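Local coordinates for 3-chlorocatechol 1,2-dioxygenase (Rhodococcus opacus, PDB 2BOY), which probably catalyses the intradiol, iron(III)-dependent ring opening of catechols such as 3-chlorocatechol with molecular oxygen, at residues L49-D52 with V53-H57; A177-A181 with A182-A186. All coordinates share one frame; numbering follows the deposited sequence.

Contact 1: L49-D52 with V53-H57; sequences LFLD and VFFEH. With BHO (benzhydroxamic acid), chain J; LPP (2-(hexadecanoyloxy)-1-[(phosphonooxy)methyl]ethyl hexadecanoate), chain B.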
loop_
_atom_site.group_PDB
_atom_site.type_symbol
_atom_site.label_atom_id
_atom_site.label_comp_id
_atom_site.label_asym_id
_atom_site.label_seq_id
_atom_site.Cartn_x
_atom_site.Cartn_y
_atom_site.Cartn_z
ATOM N N LEU A 49 9.593 2.998 5.878
ATOM C CA LEU A 49 10.300 3.905 5.000
ATOM C C LEU A 49 9.365 4.500 3.946
ATOM O O LEU A 49 9.294 5.716 3.777
ATOM C CB LEU A 49 11.493 3.192 4.340
ATOM C CG LEU A 49 12.249 3.962 3.244
ATOM C CD1 LEU A 49 12.896 5.265 3.748
ATOM C CD2 LEU A 49 13.334 3.008 2.684
ATOM N N PHE A 50 8.643 3.638 3.227
ATOM C CA PHE A 50 7.769 4.110 2.159
ATOM C C PHE A 50 6.748 5.102 2.694
ATOM O O PHE A 50 6.558 6.196 2.132
ATOM C CB PHE A 50 7.033 2.916 1.533
ATOM C CG PHE A 50 5.991 3.317 0.536
ATOM C CD1 PHE A 50 4.644 3.041 0.773
ATOM C CD2 PHE A 50 6.328 4.015 -0.606
ATOM C CE1 PHE A 50 3.674 3.405 -0.160
ATOM C CE2 PHE A 50 5.349 4.413 -1.523
ATOM C CZ PHE A 50 4.027 4.101 -1.280
ATOM N N LEU A 51 6.068 4.703 3.776
ATOM C CA LEU A 51 5.019 5.558 4.314
ATOM C C LEU A 51 5.605 6.861 4.847
ATOM O O LEU A 51 5.025 7.938 4.622
ATOM C CB LEU A 51 4.271 4.828 5.437
ATOM C CG LEU A 51 3.556 3.560 4.902
ATOM C CD1 LEU A 51 3.003 2.750 6.091
ATOM C CD2 LEU A 51 2.474 3.906 3.887
ATOM N N ASP A 52 6.741 6.757 5.549
ATOM C CA ASP A 52 7.379 7.939 6.125
ATOM C C ASP A 52 7.893 8.898 5.056
ATOM O O ASP A 52 7.847 10.120 5.278
ATOM C CB ASP A 52 8.516 7.578 7.078
ATOM C CG ASP A 52 8.007 7.094 8.422
ATOM O OD1 ASP A 52 6.768 7.053 8.656
ATOM O OD2 ASP A 52 8.794 6.697 9.296
ATOM N N VAL A 53 8.332 8.380 3.905
ATOM C CA VAL A 53 8.732 9.262 2.792
ATOM C C VAL A 53 7.531 10.070 2.251
ATOM O O VAL A 53 7.575 11.309 2.140
ATOM C CB VAL A 53 9.425 8.483 1.656
ATOM C CG1 VAL A 53 9.535 9.323 0.358
ATOM C CG2 VAL A 53 10.813 8.092 2.106
ATOM N N PHE A 54 6.447 9.364 1.945
ATOM C CA PHE A 54 5.366 9.958 1.161
ATOM C C PHE A 54 4.184 10.508 1.937
ATOM O O PHE A 54 3.462 11.384 1.432
ATOM C CB PHE A 54 4.875 8.926 0.128
ATOM C CG PHE A 54 5.882 8.684 -0.971
ATOM C CD1 PHE A 54 6.150 9.684 -1.884
ATOM C CD2 PHE A 54 6.581 7.489 -1.050
ATOM C CE1 PHE A 54 7.089 9.466 -2.912
ATOM C CE2 PHE A 54 7.530 7.282 -2.042
ATOM C CZ PHE A 54 7.756 8.268 -2.974
ATOM N N PHE A 55 3.969 9.985 3.136
ATOM C CA PHE A 55 2.745 10.302 3.887
ATOM C C PHE A 55 2.950 10.907 5.254
ATOM O O PHE A 55 2.066 11.637 5.712
ATOM C CB PHE A 55 1.840 9.086 4.013
ATOM C CG PHE A 55 1.499 8.487 2.708
ATOM C CD1 PHE A 55 2.042 7.272 2.343
ATOM C CD2 PHE A 55 0.678 9.172 1.800
ATOM C CE1 PHE A 55 1.761 6.718 1.070
ATOM C CE2 PHE A 55 0.403 8.626 0.533
ATOM C CZ PHE A 55 0.946 7.406 0.172
ATOM N N GLU A 56 4.051 10.603 5.954
ATOM C CA GLU A 56 4.167 11.137 7.327
ATOM C C GLU A 56 4.085 12.678 7.398
ATOM O O GLU A 56 3.501 13.217 8.346
ATOM C CB GLU A 56 5.388 10.590 8.100
ATOM C CG GLU A 56 5.342 10.843 9.614
ATOM C CD GLU A 56 6.648 10.621 10.363
ATOM O OE1 GLU A 56 6.692 11.005 11.565
ATOM O OE2 GLU A 56 7.637 10.118 9.785
ATOM N N HIS A 57 4.691 13.394 6.432
ATOM C CA HIS A 57 4.571 14.863 6.433
ATOM C C HIS A 57 3.111 15.348 6.558
ATOM O O HIS A 57 2.826 16.335 7.271
ATOM C CB HIS A 57 5.257 15.516 5.216
ATOM C CG HIS A 57 4.539 15.297 3.920
ATOM N ND1 HIS A 57 3.607 16.196 3.426
ATOM C CD2 HIS A 57 4.595 14.278 3.026
ATOM C CE1 HIS A 57 3.132 15.739 2.276
ATOM N NE2 HIS A 57 3.719 14.579 2.012
HETATM C C1 BHO J . 13.899 10.089 6.823
HETATM C C2 BHO J . 12.498 10.514 6.633
HETATM C C3 BHO J . 11.715 9.836 5.698
HETATM C C4 BHO J . 12.285 8.791 4.954
HETATM C C5 BHO J . 13.604 8.410 5.136
HETATM C C6 BHO J . 14.425 9.060 6.059
HETATM C C BHO J . 14.735 10.818 7.829
HETATM O O1 BHO J . 14.445 11.949 8.044
HETATM N N BHO J . 15.788 10.341 8.461
HETATM O O2 BHO J . 15.826 9.241 9.034
HETATM C C7 LPP B . -6.689 -1.172 14.311
HETATM O O9 LPP B . -7.897 -1.380 13.558
HETATM O O27 LPP B . -8.488 1.679 14.242
HETATM C C11 LPP B . -7.672 -2.237 12.376
HETATM O O10 LPP B . -8.287 -3.293 12.280
HETATM C C12 LPP B . -6.714 -1.825 11.273
HETATM C C13 LPP B . -7.282 -0.630 10.508
HETATM C C14 LPP B . -7.119 -0.808 9.003
HETATM C C15 LPP B . -6.216 0.279 8.430
HETATM C C16 LPP B . -6.447 0.429 6.938
HETATM C C17 LPP B . -5.301 1.158 6.289
HETATM C C18 LPP B . -5.591 1.328 4.820
HETATM C C19 LPP B . -4.387 1.856 4.072
HETATM C C20 LPP B . -4.809 2.935 3.078
HETATM C C21 LPP B . -5.941 2.469 2.174
HETATM C C22 LPP B . -5.407 1.855 0.889
HETATM C C23 LPP B . -5.927 2.620 -0.308
HETATM C C24 LPP B . -5.072 3.851 -0.539
HETATM C C29 LPP B . -7.880 1.865 13.194
HETATM C C30 LPP B . -7.524 3.264 12.747
HETATM C C31 LPP B . -7.415 3.291 11.226
HETATM C C32 LPP B . -8.160 4.485 10.642
HETATM C C33 LPP B . -7.933 4.611 9.136
HETATM C C34 LPP B . -6.737 5.515 8.846
HETATM C C35 LPP B . -6.328 5.434 7.388
HETATM C C36 LPP B . -5.148 6.351 7.138
HETATM C C37 LPP B . -4.127 5.698 6.262
HETATM C C38 LPP B . -2.855 6.541 6.189
HETATM C C39 LPP B . -1.748 5.743 5.516
HETATM C C40 LPP B . -1.863 5.783 3.986
HETATM C C41 LPP B . -1.436 4.440 3.387
HETATM C C42 LPP B . -1.350 4.455 1.853
HETATM C C43 LPP B . -0.431 3.330 1.355
HETATM C C44 LPP B . -0.521 3.091 -0.144
HETATM O O HOH W 1 6.815 12.561 4.919
#

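Contact 2: A177-A181 with A182-A186; sequences ALLAA and AGWHA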
loop_
_atom_site.group_PDB
_atom_site.type_symbol
_atom_site.label_atom_id
_atom_site.label_comp_id
_atom_site.label_asym_id
_atom_site.label_seq_id
_atom_site.Cartn_x
_atom_site.Cartn_y
_atom_site.Cartn_z
ATOM N N ALA A 177 13.294 2.279 -5.521
ATOM C CA ALA A 177 12.966 1.831 -6.903
ATOM C C ALA A 177 11.788 2.587 -7.477
ATOM O O ALA A 177 11.778 2.918 -8.654
ATOM C CB ALA A 177 12.694 0.318 -6.967
ATOM N N LEU A 178 10.753 2.830 -6.663
ATOM C CA LEU A 178 9.638 3.641 -7.141
ATOM C C LEU A 178 10.070 5.090 -7.493
ATOM O O LEU A 178 9.652 5.647 -8.520
ATOM C CB LEU A 178 8.532 3.694 -6.074
ATOM C CG LEU A 178 7.459 4.766 -6.282
ATOM C CD1 LEU A 178 6.613 4.464 -7.532
ATOM C CD2 LEU A 178 6.591 4.800 -5.046
ATOM N N LEU A 179 10.862 5.711 -6.614
ATOM C CA LEU A 179 11.297 7.102 -6.837
ATOM C C LEU A 179 12.039 7.138 -8.180
ATOM O O LEU A 179 11.826 8.029 -9.028
ATOM C CB LEU A 179 12.258 7.537 -5.730
ATOM C CG LEU A 179 11.552 7.883 -4.419
ATOM C CD1 LEU A 179 12.490 7.804 -3.230
ATOM C CD2 LEU A 179 10.827 9.236 -4.509
ATOM N N ALA A 180 12.904 6.153 -8.362
ATOM C CA ALA A 180 13.688 6.072 -9.593
ATOM C C ALA A 180 12.778 5.911 -10.830
ATOM O O ALA A 180 12.885 6.671 -11.840
ATOM C CB ALA A 180 14.736 4.944 -9.482
ATOM N N ALA A 181 11.806 5.003 -10.722
ATOM C CA ALA A 181 10.873 4.753 -11.826
ATOM C C ALA A 181 9.950 5.926 -12.136
ATOM O O ALA A 181 9.546 6.096 -13.292
ATOM C CB ALA A 181 10.055 3.460 -11.573
ATOM N N ALA A 182 9.611 6.745 -11.131
ATOM C CA ALA A 182 8.757 7.937 -11.372
ATOM C C ALA A 182 9.523 9.211 -11.787
ATOM O O ALA A 182 8.917 10.275 -11.918
ATOM C CB ALA A 182 7.872 8.261 -10.137
ATOM N N GLY A 183 10.836 9.103 -11.971
ATOM C CA GLY A 183 11.694 10.237 -12.279
ATOM C C GLY A 183 11.844 11.283 -11.171
ATOM O O GLY A 183 12.097 12.452 -11.466
ATOM N N TRP A 184 11.666 10.884 -9.910
ATOM C CA TRP A 184 11.694 11.829 -8.787
ATOM C C TRP A 184 13.012 11.743 -8.054
ATOM O O TRP A 184 13.521 10.653 -7.836
ATOM C CB TRP A 184 10.575 11.489 -7.802
ATOM C CG TRP A 184 9.184 11.619 -8.369
ATOM C CD1 TRP A 184 8.789 12.326 -9.474
ATOM C CD2 TRP A 184 8.013 11.028 -7.831
ATOM N NE1 TRP A 184 7.436 12.196 -9.660
ATOM C CE2 TRP A 184 6.932 11.405 -8.656
ATOM C CE3 TRP A 184 7.769 10.173 -6.740
ATOM C CZ2 TRP A 184 5.624 10.965 -8.431
ATOM C CZ3 TRP A 184 6.452 9.727 -6.507
ATOM C CH2 TRP A 184 5.398 10.139 -7.342
ATOM N N HIS A 185 13.590 12.881 -7.687
ATOM C CA HIS A 185 14.783 12.885 -6.856
ATOM C C HIS A 185 14.494 12.158 -5.551
ATOM O O HIS A 185 13.385 12.290 -4.996
ATOM C CB HIS A 185 15.145 14.330 -6.513
ATOM C CG HIS A 185 15.726 15.081 -7.667
ATOM N ND1 HIS A 185 15.181 16.261 -8.151
ATOM C CD2 HIS A 185 16.814 14.820 -8.428
ATOM C CE1 HIS A 185 15.940 16.702 -9.149
ATOM N NE2 HIS A 185 16.922 15.838 -9.342
ATOM N N ALA A 186 15.492 11.410 -5.074
ATOM C CA ALA A 186 15.335 10.630 -3.859
ATOM C C ALA A 186 16.023 11.261 -2.649
ATOM O O ALA A 186 16.333 10.555 -1.697
ATOM C CB ALA A 186 15.887 9.227 -4.109
#

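Contact 1: L49-D52 with V53-H57
D52 and E56, two acidic side chains one helical turn apart, lie with their carboxylates in contact, OD1 of D52 3.4 Å from OE2 of E56. The pair sits where helix 47-54 breaks and helix 56-64 starts, with F55 as the N-cap residue of the second helix. Hydrogen bonds from outside probably ease the closeness of the two carboxylates: D52 OD1 is bonded to Y31 of the second subunit, while E56 takes the backbone N-H of Q75 on OE1 and that of G76 on OE2, and OE1 is also hydrogen-bonded to the hydroxyl of Y28 of that subunit. At the break the carbonyl O of L51 takes two N-H groups, from F55 N at 2.7 Å and from E56 N at 3.1 Å, so one acceptor bridges the last turn of one helix and the first of the next. Water 1 links D52 O to H57 N, whose N-H it accepts. Grouped with F54 and F55, the F50 ring reaches both because chi1 of 173° sets CG opposite the backbone N: its CE2 lies 3.3 Å from CD2 of F54, the planes inclined at 58°, and its face receives the edge of F55 in an offset edge-to-face pair at 82°. CD2 of L51 packs at F55 CD1, and both side chains also touch the phospholipid LPP, whose C40 lies over one face of the F55 ring. Away from the lipid, L49 and V53 border the benzhydroxamic acid pocket: L49 CD1 approaches BHO C5 at 3.5 Å, and V53 CG2 meets BHO C4 at 3.3 Å.

Contact 2: A177-A181 with A182-A186
A Schellman motif ends helix 174-181: G183 adopts a positive phi of 67°, and two N-H groups reach back into the last turn. W184 N bonds L179 O at 3.0 Å, and G183 N reaches A180 O at 3.2 Å from well above the plane of that carbonyl. Just before them A182 N makes the last regular helical bond, 2.8 Å to L178 O, with a weak second approach to L179 O. The reversal folds the indole of W184 back over A182, whose CB sits 3.5 Å above the ring plane, over its centre. L179 meets the same ring at its edge: CD2 lies in the ring plane, 3.9 Å from CE3, while the other methyl, CD1, packs on CB of A186 at 3.8 Å. CG of L179 stands beside the backbone N (chi1 -77°), and from there the branch sends one methyl to the tryptophan and the other to the alanine. With an alanine in place of L179, both methyls go, which would probably take from the W184 edge and A186 CB the groups that touch them and open a gap between the helix end and the following loop. Beyond the turn, A186 is hydrogen-bonded through its backbone to I169, and the chain enters strand 187-197. L178 and L179 rest on helix 47-54, while A182 and W184 pack against G7 of the second subunit.

How the contacts relate
From the N terminus the chain first passes through contact 1, at the break between helices 47-54 and 56-64, continues into helix 56-64 and then through the strands from 102-110 to 167-168 before reaching contact 2 at the end of helix 174-181. Each closes only a local turn; they follow in series, neither nested nor crossed. In space their centres are about 14 Å apart and they touch directly: F54 CZ meets CD2 of L179 at 3.6 Å, F54 CE1 meets CZ3 of W184 at 3.7 Å, and F50 packs on L178. The helical N-terminal part thereby joins the part that carries the iron ligands, and both contacts also meet the second subunit.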